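Local coordinates for XC6422 protein (Xanthomonas campestris, PDB 2FUK) that probably hydrolyses its substrates as a small serine hydrolase of the alpha/beta-hydrolase fold that has no lid, at residues G17-L22 / N76-G81; A25-E30 / A64-G69; P37-V42 / A106-D111; S125-A130 / S150-P155; L159-D164 / R205-H210. One frame throughout, in Å; residues are numbered along the deposited sequence.

Contact 1 (G17-L22 / N76-G81); sequences GPVGPL and NFRSVG
The guanidinium of Arg78 has the side chain of Val19 over one face, with CG2 centred above CZ at 3.7 Å, while Pro18 comes in at the edge, its CG 3.5 Å from Arg78 NH2. Both apolar side chains belong to the tight beta hairpin that joins strands 11-17 and 20-27, and they cross the arginine at about a right angle. A type I turn from Gly17 to Gly20 shapes the hairpin, pinned by the bond from Gly17 N to Gly20 O (2.7 Å) and the longer one back from Gly20 N. With Pro18 and Val19 at its two corners, the turn offers an apolar tip to the loop that follows strand 71-75.

Arg78 reaches it from a type II turn running from Phe77 to Val80. Its CG sits between the backbone N and the carbonyl carbon (chi1 60°), and a further bend at chi3 swings NE round. The charge is met on the helix side: NE makes a salt bridge with Asp96 of helix 92-107. Phe77, pointing away from the hairpin, stacks edge-to-face with His44 and Phe120, next to the probable nucleophile elbow. Deeper in, Asn76 is fixed by Met53 N at OD1 and by Asp23 at ND2. On its hairpin side the Leu22 methyl CD2 rests in van der Waals contact 3.5 Å from Asn76 O, a carbonyl that accepts a hydrogen bond from Ser83 OG.

Contact 2 (A25-E30 / A64-G69); sequences AVDLPE and ALRELG
Pro29 and Arg66 bring their CA atoms to 4.3 Å where the chain leaving strand 20-27 passes the end of helix 56-66, and Glu30 N donates an almost straight bond (174°) to Arg66 O at 2.9 Å. That carbonyl also accepts from Gly69 N, the two donors arriving from opposite faces of its plane.

The side chain of Arg66 leans back over the strand end. A bend at chi3 (68°) turns NE toward Leu28 O, which it meets at 2.9 Å with the acceptor in the guanidinium plane; NH1 adds a weak bond to the same oxygen. Asp27 CB covers one guanidinium face near the rim, 3.3 Å from Arg66 NE. Its carboxylate is committed to a salt bridge with Arg74, and OD2 lies well out of the plane of Arg66, near enough for charge attraction alone.

Gly69, at positive phi, is the C-prime residue of a Schellman motif ending the helix. Pro29 packs against this helix end, its CB 3.5 Å from Gly69 C. Glu30 and Glu67 lie side by side and point the same way, with their OE2 atoms 4.0 Å apart. The repulsion expected between them is probably offset from across the dimer interface, since Glu30 OE2 pairs with Arg63 of the second subunit and Glu67 OE1 with Arg205 of the second subunit.

Contact 3 (P37-V42 / A106-D111); sequences PVTAIV and AQRPTD
Pro37 and Asp111 are the backbone neighbours here, their CA atoms 4.6 Å apart at the point where strand 38-43 is about to start and the chain coming off helix 92-107 is about to enter strand 112-118. Arg108 is the first residue to leave helical geometry, and a type I turn from Arg108 to Asp111 redirects the chain toward the sheet. A CA-H...O contact joins the two segments: Asp111 CA lies 3.1 Å from Pro37 O.

Asp111 carries the side-chain contact. Its OD1 packs over the Pro37 backbone, 3.5 Å from Pro37 CA, while OD2 takes a hydrogen bond from Thr39 OG1 at 2.8 Å on its anti lone pair. Thr39 has OG1 anti to the carbonyl carbon (chi1 -68°), which directs the hydroxyl at the turn; the side chain also touches Thr71 and Val73 of the neighbouring strand 71-75. From within its own turn Asp111 is gripped side-on by Arg108, whose side chain bends at both chi2 and chi3. NE reaches OD2 at 3.0 Å from well above the carboxylate plane (61° out of it), and NH2 forms the salt bridge to OD1 at 2.9 Å.

Helix 92-107 is the connection of a beta-alpha-beta crossover from strand 71-75 to strand 112-118, which lie on the two flanks of strand 38-43. The turn at its end is thus fastened to the strand it bridges. With OD2 accepting from both a hydroxyl and a guanidinium, and OD1 paired with the same cation, the carboxylate is probably held ionised and with its rotation fixed.

Contact 4 (S125-A130 / S150-P155); sequences SLRAAA and SDVQPP
Val152 is the apolar centre, splaying its two methyls against Leu126 and Arg127 of helix 120-132. CG1, anti to the backbone N (chi1 170°), faces the Leu126 side chain, and the two side chains cross at about a right angle; the modelled separation there is too short for two carbons and its exact value is doubtful. Pro154 extends the patch: its CB lies 3.8 Å from Leu126 CD1, and the two side chains run side by side, pointing the same way. Both also reach Leu137 of strand 136-140.

Further along the helix the contact thins to alanine methyls. Ala129 CB points at the loop and touches the backbone, 3.7 Å from Gln153 O, while Ala130 CB is brushed by the extended Gln153 side chain, with NE2 3.5 Å away.

At the opposite end the packing turns polar. Val152 CG2 sits over one face of the Arg127 guanidinium, offset toward its rim and 3.4 Å from NH1. Arg127, bent at chi2 and chi3, then grips a single carbonyl end-on: NH1 reaches Ser150 O at 2.9 Å and NH2 reaches it at 3.0 Å, both with the oxygen in the guanidinium plane. NH1 also donates to the backbone O of Asp148, so the arginine bonds two carbonyls of the loop; the Asp148 carboxylate separately accepts from Ser150 OG.

The loop, which joins strand 136-140 to strand 158-163, runs alongside helix 120-132 where helix and sheet meet; in the alpha/beta-hydrolase fold this is the helix that follows the nucleophile elbow.

Contact 5 (L159-D164 / R205-H210); sequences LVIQGD and RGALQH
Ile161 and Leu208 form the middle of the apolar packing, their side chains crossing at about a right angle between strand 158-163 and helix 201-212. Ile161 CG1 is anti to the carbonyl carbon (chi1 -62°), and chi2 near 171° extends CD1 away from the strand toward the helix. There it meets Ala207 CB at 4.1 Å. Its approach to Leu208 CD2 is modelled closer than two carbons can sit, and that distance is doubtful. Two residues earlier on the same strand face, Leu159 touches the helix more loosely: its CD2 lies 4.1 Å from Leu208 O and 4.4 Å from Leu208 CD2. Leu208 also packs on Ala61 and Ala64 of helix 56-66, and Ala207 on Val188 of the edge strand 186-190, which puts these side chains where two helices and the sheet converge.

No hydrogen bond passes between the two segments. Within the helix, Gln209 N bonds to Arg205 O at 3.0 Å, and strand 158-163 bonds to its neighbours 136-140 and 186-190.

Charged groups stand clear of the apolar seam. Asp164 pairs with Arg189 and takes a hydrogen bond from Tyr175, while Arg205 points away from the strand and reaches the second subunit.

Strand 159-163 and helix 205-210 run nearly antiparallel, at 163° between their directions, with axes 9.6 Å apart at closest approach. This is the helix-on-sheet layering of the alpha/beta-hydrolase fold, with the final helix laid over the last parallel strands.

In the fold
Contacts 1, 2, 3 and 5 reach one mixed sheet, whereas contact 4 ties the helix after the probable nucleophile elbow to a surface loop. Contacts 2 and 3, with centres about 12 Å apart, meet where Leu65 CD1 packs on Ala40 CB at 3.8 Å. Contacts 2 and 5 touch through Ala64 CB and Leu208 CD1, 3.9 Å apart, and both extend to the second subunit. Contact 1 lies farthest from contact 5, about 28 Å between centres, on the other side of the chain's centre. The probable triad of Ser119, His195 and Asp166 is approached from contact 1 by Phe77, which touches that elbow, and from contact 5 by the strand preceding Asp166.

Contact 1 (G17-L22 / N76-G81)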
# COMPACT_ATOMS: atom_id res chain seq x y z
N GLY A 17 21.98 -5.15 -22.98
CA GLY A 17 22.85 -4.35 -22.14
C GLY A 17 24.24 -4.25 -22.74
O GLY A 17 24.52 -4.90 -23.75
N PRO A 18 25.13 -3.44 -22.16
CA PRO A 18 26.48 -3.31 -22.71
C PRO A 18 27.27 -4.62 -22.80
O PRO A 18 28.12 -4.76 -23.68
CB PRO A 18 27.15 -2.29 -21.78
CG PRO A 18 26.30 -2.29 -20.54
CD PRO A 18 24.91 -2.47 -21.07
N VAL A 19 27.00 -5.57 -21.91
CA VAL A 19 27.73 -6.84 -21.96
C VAL A 19 26.80 -8.04 -22.18
O VAL A 19 27.17 -9.18 -21.90
CB VAL A 19 28.58 -7.08 -20.68
CG1 VAL A 19 29.64 -5.98 -20.54
CG2 VAL A 19 27.69 -7.13 -19.44
N GLY A 20 25.60 -7.78 -22.68
CA GLY A 20 24.66 -8.85 -22.92
C GLY A 20 23.28 -8.54 -22.37
O GLY A 20 23.04 -7.43 -21.91
N PRO A 21 22.36 -9.51 -22.41
CA PRO A 21 20.98 -9.39 -21.93
C PRO A 21 20.84 -8.92 -20.49
O PRO A 21 21.68 -9.24 -19.64
CB PRO A 21 20.42 -10.80 -22.12
CG PRO A 21 21.25 -11.35 -23.24
CD PRO A 21 22.62 -10.88 -22.88
N LEU A 22 19.79 -8.15 -20.23
CA LEU A 22 19.49 -7.65 -18.89
C LEU A 22 18.04 -7.97 -18.57
O LEU A 22 17.14 -7.70 -19.37
CB LEU A 22 19.70 -6.13 -18.81
CG LEU A 22 21.12 -5.55 -18.87
CD1 LEU A 22 21.06 -4.02 -18.96
CD2 LEU A 22 21.90 -5.98 -17.64
N ASN A 76 17.87 -6.44 -13.33
CA ASN A 76 18.99 -7.12 -12.71
C ASN A 76 20.30 -6.62 -13.31
O ASN A 76 20.45 -6.56 -14.53
CB ASN A 76 18.89 -8.63 -12.91
CG ASN A 76 17.89 -9.27 -11.98
OD1 ASN A 76 17.65 -8.77 -10.89
ND2 ASN A 76 17.33 -10.40 -12.39
N PHE A 77 21.24 -6.24 -12.45
CA PHE A 77 22.55 -5.80 -12.90
C PHE A 77 23.24 -7.03 -13.49
O PHE A 77 22.82 -8.16 -13.25
CB PHE A 77 23.39 -5.28 -11.73
CG PHE A 77 23.05 -3.89 -11.28
CD1 PHE A 77 23.10 -2.82 -12.18
CD2 PHE A 77 22.70 -3.63 -9.96
CE1 PHE A 77 22.82 -1.51 -11.75
CE2 PHE A 77 22.42 -2.33 -9.53
CZ PHE A 77 22.48 -1.27 -10.43
N ARG A 78 24.29 -6.80 -14.27
CA ARG A 78 25.03 -7.91 -14.87
C ARG A 78 25.36 -8.98 -13.81
O ARG A 78 25.65 -8.67 -12.66
CB ARG A 78 26.31 -7.39 -15.51
CG ARG A 78 27.25 -6.70 -14.53
CD ARG A 78 28.41 -6.03 -15.25
NE ARG A 78 27.95 -5.06 -16.23
CZ ARG A 78 28.75 -4.46 -17.10
NH1 ARG A 78 30.04 -4.74 -17.10
NH2 ARG A 78 28.25 -3.58 -17.97
N SER A 79 25.31 -10.25 -14.24
CA SER A 79 25.61 -11.41 -13.40
C SER A 79 24.49 -11.87 -12.47
O SER A 79 24.57 -12.95 -11.90
CB SER A 79 26.88 -11.18 -12.57
OG SER A 79 26.60 -10.57 -11.32
N VAL A 80 23.44 -11.06 -12.32
CA VAL A 80 22.33 -11.42 -11.45
C VAL A 80 21.17 -12.02 -12.27
O VAL A 80 20.85 -11.54 -13.36
CB VAL A 80 21.84 -10.20 -10.66
CG1 VAL A 80 20.59 -10.54 -9.86
CG2 VAL A 80 22.94 -9.73 -9.72
N GLY A 81 20.55 -13.07 -11.73
CA GLY A 81 19.46 -13.72 -12.43
C GLY A 81 19.98 -14.20 -13.77
O GLY A 81 20.99 -14.91 -13.82

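Contact 2 (A25-E30 / A64-G69)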
# COMPACT_ATOMS: atom_id res chain seq x y z
N ALA A 25 11.85 -5.59 -15.56
CA ALA A 25 10.46 -5.74 -15.16
C ALA A 25 9.86 -4.35 -15.13
O ALA A 25 10.43 -3.43 -14.55
CB ALA A 25 10.36 -6.39 -13.78
N VAL A 26 8.71 -4.19 -15.78
CA VAL A 26 8.02 -2.91 -15.81
C VAL A 26 6.71 -3.07 -15.05
O VAL A 26 5.88 -3.91 -15.42
CB VAL A 26 7.71 -2.47 -17.26
CG1 VAL A 26 6.97 -1.14 -17.25
CG2 VAL A 26 9.02 -2.36 -18.05
N ASP A 27 6.55 -2.30 -13.98
CA ASP A 27 5.32 -2.35 -13.18
C ASP A 27 4.52 -1.07 -13.45
O ASP A 27 5.01 0.03 -13.22
CB ASP A 27 5.63 -2.41 -11.68
CG ASP A 27 6.74 -3.39 -11.32
OD1 ASP A 27 6.73 -4.54 -11.81
OD2 ASP A 27 7.63 -3.00 -10.52
N LEU A 28 3.29 -1.22 -13.94
CA LEU A 28 2.46 -0.06 -14.22
C LEU A 28 1.95 0.57 -12.92
O LEU A 28 1.93 -0.07 -11.88
CB LEU A 28 1.28 -0.45 -15.12
CG LEU A 28 1.70 -0.80 -16.55
CD1 LEU A 28 0.51 -1.33 -17.34
CD2 LEU A 28 2.27 0.44 -17.21
N PRO A 29 1.55 1.85 -12.97
CA PRO A 29 1.06 2.52 -11.77
C PRO A 29 -0.20 1.93 -11.16
O PRO A 29 -0.93 1.17 -11.81
CB PRO A 29 0.85 3.96 -12.25
CG PRO A 29 0.50 3.79 -13.65
CD PRO A 29 1.48 2.75 -14.13
N GLU A 30 -0.43 2.26 -9.90
CA GLU A 30 -1.60 1.78 -9.16
C GLU A 30 -2.87 2.24 -9.87
O GLU A 30 -2.95 3.37 -10.37
CB GLU A 30 -1.57 2.35 -7.74
CG GLU A 30 -2.73 1.93 -6.85
CD GLU A 30 -2.46 0.63 -6.11
OE1 GLU A 30 -2.40 -0.44 -6.75
OE2 GLU A 30 -2.28 0.68 -4.87
N ALA A 64 5.78 1.83 -3.65
CA ALA A 64 5.58 3.16 -3.10
C ALA A 64 5.41 4.20 -4.21
O ALA A 64 4.59 5.11 -4.11
CB ALA A 64 6.76 3.53 -2.21
N LEU A 65 6.20 4.06 -5.27
CA LEU A 65 6.14 4.99 -6.39
C LEU A 65 4.94 4.71 -7.28
O LEU A 65 4.31 5.64 -7.78
CB LEU A 65 7.43 4.91 -7.20
CG LEU A 65 8.69 5.32 -6.44
CD1 LEU A 65 9.91 5.08 -7.32
CD2 LEU A 65 8.60 6.78 -6.04
N ARG A 66 4.62 3.44 -7.49
CA ARG A 66 3.47 3.07 -8.31
C ARG A 66 2.18 3.63 -7.71
O ARG A 66 1.28 4.06 -8.44
CB ARG A 66 3.35 1.55 -8.40
CG ARG A 66 4.51 0.86 -9.10
CD ARG A 66 4.45 -0.65 -8.92
NE ARG A 66 3.31 -1.25 -9.61
CZ ARG A 66 2.98 -2.54 -9.52
NH1 ARG A 66 1.93 -3.01 -10.19
NH2 ARG A 66 3.68 -3.36 -8.74
N GLU A 67 2.10 3.62 -6.39
CA GLU A 67 0.92 4.12 -5.69
C GLU A 67 0.76 5.62 -5.86
O GLU A 67 -0.29 6.19 -5.56
CB GLU A 67 0.98 3.75 -4.21
CG GLU A 67 0.95 2.25 -3.96
CD GLU A 67 0.99 1.87 -2.48
OE1 GLU A 67 1.30 2.75 -1.65
OE2 GLU A 67 0.72 0.69 -2.16
N LEU A 68 1.81 6.28 -6.35
CA LEU A 68 1.77 7.71 -6.59
C LEU A 68 1.49 7.99 -8.07
O LEU A 68 1.53 9.15 -8.50
CB LEU A 68 3.08 8.36 -6.18
CG LEU A 68 3.43 8.29 -4.69
CD1 LEU A 68 4.72 9.02 -4.44
CD2 LEU A 68 2.30 8.89 -3.87
N GLY A 69 1.23 6.93 -8.83
CA GLY A 69 0.94 7.06 -10.25
C GLY A 69 2.16 7.00 -11.17
O GLY A 69 2.08 7.35 -12.34

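Contact 3 (P37-V42 / A106-D111)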
# COMPACT_ATOMS: atom_id res chain seq x y z
N PRO A 37 3.45 11.71 -15.41
CA PRO A 37 4.26 11.64 -16.63
C PRO A 37 5.70 11.36 -16.20
O PRO A 37 6.62 12.07 -16.58
CB PRO A 37 4.09 13.02 -17.23
CG PRO A 37 4.02 13.90 -16.02
CD PRO A 37 3.15 13.11 -15.06
N VAL A 38 5.85 10.30 -15.40
CA VAL A 38 7.15 9.93 -14.86
C VAL A 38 7.36 8.42 -14.89
O VAL A 38 6.43 7.65 -14.66
CB VAL A 38 7.27 10.37 -13.38
CG1 VAL A 38 8.61 9.94 -12.80
CG2 VAL A 38 7.07 11.88 -13.25
N THR A 39 8.59 8.01 -15.17
CA THR A 39 8.97 6.60 -15.15
C THR A 39 10.19 6.58 -14.25
O THR A 39 11.10 7.40 -14.40
CB THR A 39 9.37 6.06 -16.55
OG1 THR A 39 8.22 6.03 -17.40
CG2 THR A 39 9.90 4.63 -16.43
N ALA A 40 10.20 5.67 -13.29
CA ALA A 40 11.31 5.56 -12.36
C ALA A 40 11.99 4.21 -12.50
O ALA A 40 11.35 3.21 -12.81
CB ALA A 40 10.81 5.72 -10.93
N ILE A 41 13.31 4.20 -12.31
CA ILE A 41 14.08 2.96 -12.37
C ILE A 41 14.62 2.74 -10.96
O ILE A 41 15.15 3.67 -10.35
CB ILE A 41 15.28 3.08 -13.34
CG1 ILE A 41 14.78 3.35 -14.76
CG2 ILE A 41 16.08 1.77 -13.34
CD1 ILE A 41 15.89 3.67 -15.75
N VAL A 42 14.46 1.53 -10.45
CA VAL A 42 14.91 1.19 -9.10
C VAL A 42 16.04 0.16 -9.18
O VAL A 42 15.86 -0.92 -9.74
CB VAL A 42 13.75 0.60 -8.26
CG1 VAL A 42 14.23 0.29 -6.85
CG2 VAL A 42 12.59 1.59 -8.21
N ALA A 106 13.55 6.59 -24.66
CA ALA A 106 13.21 6.42 -26.07
C ALA A 106 11.77 5.98 -26.21
O ALA A 106 11.04 6.44 -27.10
CB ALA A 106 14.15 5.40 -26.71
N GLN A 107 11.36 5.07 -25.33
CA GLN A 107 10.00 4.53 -25.36
C GLN A 107 8.95 5.45 -24.74
O GLN A 107 7.77 5.36 -25.08
CB GLN A 107 9.98 3.18 -24.65
CG GLN A 107 10.80 2.11 -25.34
CD GLN A 107 10.10 1.52 -26.54
OE1 GLN A 107 10.71 1.25 -27.57
NE2 GLN A 107 8.79 1.30 -26.41
N ARG A 108 9.38 6.30 -23.82
CA ARG A 108 8.49 7.24 -23.14
C ARG A 108 9.10 8.64 -23.23
O ARG A 108 9.51 9.21 -22.22
CB ARG A 108 8.35 6.84 -21.67
CG ARG A 108 7.76 5.46 -21.43
CD ARG A 108 6.28 5.45 -21.72
NE ARG A 108 5.62 6.55 -21.04
CZ ARG A 108 4.38 6.96 -21.29
NH1 ARG A 108 3.64 6.34 -22.20
NH2 ARG A 108 3.89 8.01 -20.64
N PRO A 109 9.16 9.21 -24.45
CA PRO A 109 9.73 10.54 -24.69
C PRO A 109 9.07 11.72 -24.00
O PRO A 109 9.69 12.77 -23.88
CB PRO A 109 9.70 10.66 -26.21
CG PRO A 109 8.50 9.86 -26.57
CD PRO A 109 8.66 8.63 -25.71
N THR A 110 7.83 11.57 -23.53
CA THR A 110 7.19 12.71 -22.86
C THR A 110 7.22 12.61 -21.33
O THR A 110 6.72 13.49 -20.64
CB THR A 110 5.73 12.93 -23.32
OG1 THR A 110 4.93 11.79 -22.98
CG2 THR A 110 5.67 13.17 -24.82
N ASP A 111 7.82 11.54 -20.81
CA ASP A 111 7.93 11.36 -19.35
C ASP A 111 9.24 11.94 -18.87
O ASP A 111 10.15 12.19 -19.66
CB ASP A 111 7.99 9.87 -18.97
CG ASP A 111 6.64 9.20 -18.95
OD1 ASP A 111 5.63 9.85 -19.28
OD2 ASP A 111 6.61 8.00 -18.58

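Contact 4 (S125-A130 / S150-P155)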
# COMPACT_ATOMS: atom_id res chain seq x y z
N SER A 125 23.21 4.44 -8.78
CA SER A 125 22.36 5.50 -9.30
C SER A 125 22.91 6.89 -8.99
O SER A 125 22.78 7.80 -9.81
CB SER A 125 20.92 5.35 -8.79
OG SER A 125 20.84 5.26 -7.39
N LEU A 126 23.53 7.06 -7.83
CA LEU A 126 24.10 8.36 -7.48
C LEU A 126 25.29 8.67 -8.40
O LEU A 126 25.41 9.78 -8.93
CB LEU A 126 24.56 8.37 -6.01
CG LEU A 126 25.22 9.67 -5.53
CD1 LEU A 126 24.26 10.83 -5.70
CD2 LEU A 126 25.63 9.52 -4.08
N ARG A 127 26.15 7.68 -8.61
CA ARG A 127 27.30 7.87 -9.48
C ARG A 127 26.85 8.13 -10.92
O ARG A 127 27.50 8.87 -11.65
CB ARG A 127 28.21 6.63 -9.44
CG ARG A 127 29.06 6.53 -8.17
CD ARG A 127 30.55 6.50 -8.51
NE ARG A 127 30.98 7.74 -9.16
CZ ARG A 127 31.49 8.79 -8.53
NH1 ARG A 127 31.65 8.78 -7.21
NH2 ARG A 127 31.84 9.87 -9.22
N ALA A 128 25.73 7.54 -11.31
CA ALA A 128 25.22 7.72 -12.66
C ALA A 128 24.37 8.97 -12.84
O ALA A 128 23.98 9.31 -13.95
CB ALA A 128 24.43 6.48 -13.09
N ALA A 129 24.09 9.67 -11.74
CA ALA A 129 23.25 10.87 -11.80
C ALA A 129 23.77 11.95 -12.76
O ALA A 129 22.98 12.52 -13.51
CB ALA A 129 23.08 11.45 -10.40
N ALA A 130 25.07 12.22 -12.73
CA ALA A 130 25.63 13.26 -13.60
C ALA A 130 25.32 12.97 -15.06
O ALA A 130 24.89 13.86 -15.80
CB ALA A 130 27.13 13.36 -13.41
N SER A 150 32.62 10.73 -4.14
CA SER A 150 33.21 12.01 -4.54
C SER A 150 32.91 12.35 -5.99
O SER A 150 32.72 11.48 -6.83
CB SER A 150 34.73 12.00 -4.30
OG SER A 150 35.37 10.94 -4.98
N ASP A 151 32.84 13.65 -6.27
CA ASP A 151 32.57 14.12 -7.62
C ASP A 151 31.28 13.55 -8.23
O ASP A 151 31.26 13.10 -9.37
CB ASP A 151 33.76 13.82 -8.54
CG ASP A 151 33.74 14.66 -9.81
OD1 ASP A 151 34.69 14.54 -10.63
OD2 ASP A 151 32.79 15.45 -9.99
N VAL A 152 30.21 13.56 -7.44
CA VAL A 152 28.90 13.10 -7.91
C VAL A 152 28.06 14.35 -8.09
O VAL A 152 28.28 15.36 -7.41
CB VAL A 152 28.22 12.15 -6.90
CG1 VAL A 152 26.79 11.90 -7.30
CG2 VAL A 152 28.96 10.83 -6.85
N GLN A 153 27.09 14.29 -9.00
CA GLN A 153 26.22 15.44 -9.26
C GLN A 153 24.74 15.08 -9.27
O GLN A 153 24.10 15.02 -10.32
CB GLN A 153 26.63 16.10 -10.58
CG GLN A 153 28.01 16.75 -10.50
CD GLN A 153 28.62 17.01 -11.86
OE1 GLN A 153 29.77 17.45 -11.96
NE2 GLN A 153 27.87 16.72 -12.92
N PRO A 154 24.18 14.86 -8.07
CA PRO A 154 22.77 14.51 -7.95
C PRO A 154 21.88 15.68 -8.32
O PRO A 154 22.33 16.84 -8.36
CB PRO A 154 22.64 14.14 -6.48
CG PRO A 154 23.60 15.06 -5.83
CD PRO A 154 24.80 14.96 -6.74
N PRO A 155 20.61 15.41 -8.60
CA PRO A 155 19.69 16.49 -8.96
C PRO A 155 19.33 17.26 -7.69
O PRO A 155 19.59 16.79 -6.58
CB PRO A 155 18.49 15.75 -9.54
CG PRO A 155 18.48 14.48 -8.73
CD PRO A 155 19.94 14.10 -8.68

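Contact 5 (L159-D164 / R205-H210)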
# COMPACT_ATOMS: atom_id res chain seq x y z
N LEU A 159 16.38 12.61 -2.29
CA LEU A 159 15.90 12.11 -1.01
C LEU A 159 16.74 10.93 -0.52
O LEU A 159 17.02 10.00 -1.28
CB LEU A 159 14.44 11.65 -1.14
CG LEU A 159 13.81 10.90 0.03
CD1 LEU A 159 13.68 11.81 1.24
CD2 LEU A 159 12.45 10.37 -0.39
N VAL A 160 17.15 10.99 0.74
CA VAL A 160 17.94 9.93 1.36
C VAL A 160 17.16 9.36 2.55
O VAL A 160 16.66 10.11 3.39
CB VAL A 160 19.31 10.45 1.87
CG1 VAL A 160 20.01 9.35 2.66
CG2 VAL A 160 20.17 10.87 0.69
N ILE A 161 17.05 8.04 2.60
CA ILE A 161 16.37 7.36 3.69
C ILE A 161 17.37 6.40 4.32
O ILE A 161 17.97 5.57 3.63
CB ILE A 161 15.14 6.59 3.18
CG1 ILE A 161 14.14 7.58 2.59
CG2 ILE A 161 14.51 5.79 4.32
CD1 ILE A 161 12.99 6.95 1.87
N GLN A 162 17.56 6.52 5.63
CA GLN A 162 18.52 5.68 6.32
C GLN A 162 18.01 5.05 7.61
O GLN A 162 17.45 5.73 8.46
CB GLN A 162 19.77 6.51 6.64
CG GLN A 162 20.82 5.77 7.46
CD GLN A 162 21.44 4.63 6.69
OE1 GLN A 162 21.61 3.52 7.21
NE2 GLN A 162 21.80 4.89 5.45
N GLY A 163 18.20 3.74 7.75
CA GLY A 163 17.79 3.08 8.97
C GLY A 163 18.84 3.41 10.02
O GLY A 163 20.03 3.25 9.77
N ASP A 164 18.41 3.87 11.19
CA ASP A 164 19.36 4.23 12.23
C ASP A 164 19.94 3.08 13.05
O ASP A 164 20.73 3.31 13.97
CB ASP A 164 18.75 5.28 13.16
CG ASP A 164 19.32 6.65 12.91
OD1 ASP A 164 18.57 7.64 13.03
OD2 ASP A 164 20.53 6.76 12.61
N ARG A 205 7.72 2.82 3.04
CA ARG A 205 6.78 3.28 2.02
C ARG A 205 6.32 4.70 2.35
O ARG A 205 6.31 5.57 1.49
CB ARG A 205 5.56 2.35 1.97
CG ARG A 205 4.56 2.68 0.86
CD ARG A 205 3.25 1.95 1.09
NE ARG A 205 2.55 2.49 2.26
CZ ARG A 205 1.51 1.91 2.86
NH1 ARG A 205 0.95 2.49 3.91
NH2 ARG A 205 1.04 0.75 2.41
N GLY A 206 5.94 4.92 3.60
CA GLY A 206 5.48 6.23 4.02
C GLY A 206 6.54 7.32 3.88
O GLY A 206 6.25 8.43 3.44
N ALA A 207 7.77 6.99 4.27
CA ALA A 207 8.86 7.95 4.19
C ALA A 207 9.13 8.35 2.75
O ALA A 207 9.39 9.52 2.46
CB ALA A 207 10.12 7.36 4.81
N LEU A 208 9.08 7.38 1.85
CA LEU A 208 9.33 7.63 0.43
C LEU A 208 8.24 8.50 -0.17
O LEU A 208 8.51 9.49 -0.85
CB LEU A 208 9.40 6.31 -0.35
CG LEU A 208 10.62 5.41 -0.18
CD1 LEU A 208 10.31 4.03 -0.77
CD2 LEU A 208 11.83 6.03 -0.88
N GLN A 209 6.99 8.13 0.10
CA GLN A 209 5.86 8.87 -0.44
C GLN A 209 5.80 10.30 0.09
O GLN A 209 5.60 11.24 -0.67
CB GLN A 209 4.57 8.10 -0.17
CG GLN A 209 4.46 6.87 -1.05
CD GLN A 209 3.23 6.02 -0.82
OE1 GLN A 209 2.91 5.16 -1.64
NE2 GLN A 209 2.54 6.23 0.30
N HIS A 210 5.99 10.47 1.39
CA HIS A 210 5.95 11.82 1.93
C HIS A 210 7.14 12.63 1.44
O HIS A 210 7.04 13.84 1.21
CB HIS A 210 5.96 11.79 3.46
CG HIS A 210 5.89 13.15 4.08
ND1 HIS A 210 4.77 13.95 3.98
CD2 HIS A 210 6.81 13.87 4.76
CE1 HIS A 210 5.00 15.10 4.58
NE2 HIS A 210 6.24 15.08 5.06